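Local atomic coordinates of flavin-dependent monooxygenase, oxygenase subunit HsaA (Rhodococcus sp., PDB entry 2RFQ), a protein that catalyses the FMNH2-dependent ortho-hydroxylation of the steroid phenol 3-HSA to the catechol 3,4-DHSA during cholesterol breakdown. Residues T239-P244 with H368-P373. Sequence-based numbering, arbitrary orientation.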
loop_
_atom_site.group_PDB
_atom_site.type_symbol
_atom_site.label_atom_id
_atom_site.label_comp_id
_atom_site.label_asym_id
_atom_site.label_seq_id
_atom_site.Cartn_x
_atom_site.Cartn_y
_atom_site.Cartn_z
ATOM N N THR A 239 -9.724 21.851 -7.330
ATOM C CA THR A 239 -10.267 20.911 -8.338
ATOM C C THR A 239 -9.658 21.210 -9.732
ATOM O O THR A 239 -9.397 20.285 -10.515
ATOM C CB THR A 239 -11.805 20.952 -8.362
ATOM O OG1 THR A 239 -12.288 20.557 -7.068
ATOM C CG2 THR A 239 -12.388 19.978 -9.432
ATOM N N THR A 240 -9.389 22.492 -10.007
ATOM C CA THR A 240 -8.695 22.871 -11.267
ATOM C C THR A 240 -7.276 22.279 -11.377
ATOM O O THR A 240 -6.762 22.062 -12.473
ATOM C CB THR A 240 -8.761 24.386 -11.550
ATOM O OG1 THR A 240 -9.496 24.594 -12.780
ATOM C CG2 THR A 240 -7.387 24.989 -11.740
ATOM N N ILE A 241 -6.680 21.977 -10.225
ATOM C CA ILE A 241 -5.382 21.348 -10.130
ATOM C C ILE A 241 -5.474 19.820 -10.201
ATOM O O ILE A 241 -4.608 19.171 -10.802
ATOM C CB ILE A 241 -4.679 21.826 -8.804
ATOM C CG1 ILE A 241 -4.489 23.343 -8.834
ATOM C CG2 ILE A 241 -3.418 20.985 -8.479
ATOM C CD1 ILE A 241 -3.769 23.875 -10.113
ATOM N N SER A 242 -6.500 19.236 -9.601
ATOM C CA SER A 242 -6.630 17.772 -9.654
ATOM C C SER A 242 -7.211 17.281 -10.982
ATOM O O SER A 242 -6.811 16.227 -11.481
ATOM C CB SER A 242 -7.496 17.232 -8.492
ATOM O OG SER A 242 -6.862 17.498 -7.249
ATOM N N ALA A 243 -8.181 18.015 -11.532
ATOM C CA ALA A 243 -8.864 17.542 -12.762
ATOM C C ALA A 243 -7.906 17.191 -13.911
ATOM O O ALA A 243 -8.067 16.132 -14.534
ATOM C CB ALA A 243 -9.942 18.548 -13.211
ATOM N N PRO A 244 -6.901 18.044 -14.200
ATOM C CA PRO A 244 -5.973 17.675 -15.290
ATOM C C PRO A 244 -5.138 16.438 -14.948
ATOM O O PRO A 244 -4.841 15.655 -15.820
ATOM C CB PRO A 244 -5.110 18.933 -15.496
ATOM C CG PRO A 244 -5.268 19.746 -14.233
ATOM C CD PRO A 244 -6.582 19.364 -13.610
ATOM N N HIS A 368 1.989 20.811 -6.596
ATOM C CA HIS A 368 1.171 21.999 -6.313
ATOM C C HIS A 368 0.679 22.000 -4.855
ATOM O O HIS A 368 0.286 20.958 -4.326
ATOM C CB HIS A 368 -0.022 22.044 -7.294
ATOM C CG HIS A 368 -0.700 23.371 -7.342
ATOM N ND1 HIS A 368 -1.546 23.811 -6.347
ATOM C CD2 HIS A 368 -0.638 24.369 -8.260
ATOM C CE1 HIS A 368 -1.977 25.028 -6.649
ATOM N NE2 HIS A 368 -1.445 25.387 -7.806
ATOM N N ALA A 369 0.697 23.178 -4.219
ATOM C CA ALA A 369 0.248 23.295 -2.828
ATOM C C ALA A 369 -1.122 22.687 -2.619
ATOM O O ALA A 369 -1.391 22.119 -1.548
ATOM C CB ALA A 369 0.216 24.747 -2.386
ATOM N N ALA A 370 -1.999 22.843 -3.622
ATOM C CA ALA A 370 -3.385 22.377 -3.493
ATOM C C ALA A 370 -3.518 20.841 -3.552
ATOM O O ALA A 370 -4.602 20.295 -3.278
ATOM C CB ALA A 370 -4.280 23.049 -4.560
ATOM N N ASN A 371 -2.427 20.149 -3.913
ATOM C CA ASN A 371 -2.402 18.685 -3.896
ATOM C C ASN A 371 -1.818 18.079 -2.622
ATOM O O ASN A 371 -1.871 16.853 -2.450
ATOM C CB ASN A 371 -1.615 18.119 -5.086
ATOM C CG ASN A 371 -2.369 18.189 -6.395
ATOM O OD1 ASN A 371 -1.755 18.389 -7.478
ATOM N ND2 ASN A 371 -3.655 18.012 -6.336
ATOM N N ASP A 372 -1.250 18.903 -1.741
ATOM C CA ASP A 372 -0.669 18.348 -0.524
ATOM C C ASP A 372 -1.764 17.598 0.240
ATOM O O ASP A 372 -2.752 18.221 0.657
ATOM C CB ASP A 372 -0.077 19.416 0.369
ATOM C CG ASP A 372 0.625 18.802 1.557
ATOM O OD1 ASP A 372 1.849 18.564 1.483
ATOM O OD2 ASP A 372 -0.075 18.426 2.500
ATOM N N PRO A 373 -1.622 16.260 0.382
ATOM C CA PRO A 373 -2.801 15.529 0.874
ATOM C C PRO A 373 -2.996 15.641 2.371
ATOM O O PRO A 373 -4.147 15.794 2.839
ATOM C CB PRO A 373 -2.540 14.082 0.438
ATOM C CG PRO A 373 -1.006 13.984 0.390
ATOM C CD PRO A 373 -0.510 15.355 -0.003
#
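Ile-241, on a turn of helix 233-266, faces Ala-370 in the short 3-10 segment 369-371 with their CA atoms 7.0 Å apart, a gap that side chains bridge. Ile-241 lays its longer branch over one face of the His-368 imidazole: CG1 stands 3.7 Å from the ring centroid, 9° off the normal, a CH-pi contact. Its CD1 comes within 3.6 Å of His-368 NE2. With CG1 anti to the carbonyl carbon (chi1 -61°), this atom comes over the ring and also meets Ala-370 CB, 4.3 Å away. A hydrogen bond at the ring edge, from Ala-370 N to His-368 ND1 at 2.9 Å with an N-H...ND1 angle of 163°, lies nearly in the ring plane and helps set the ring's rotation. Within the acyl-CoA dehydrogenase-like fold of the HpaH/HsaA family, this contact joins helix 233-266 of the C-terminal helical domain to the loop before helix 373-384. His-368 and Ala-369 probably help bind FMN, as does Trp-84, which touches Ile-241. The Asn-371 side chain packs against Ile-241 CG2. The neighbouring Ser-242 OG is held by hydrogen bonds to Thr-330 and Gln-326, and Gln-326 also binds Ala-370 O, linking both segments through helix 316-344.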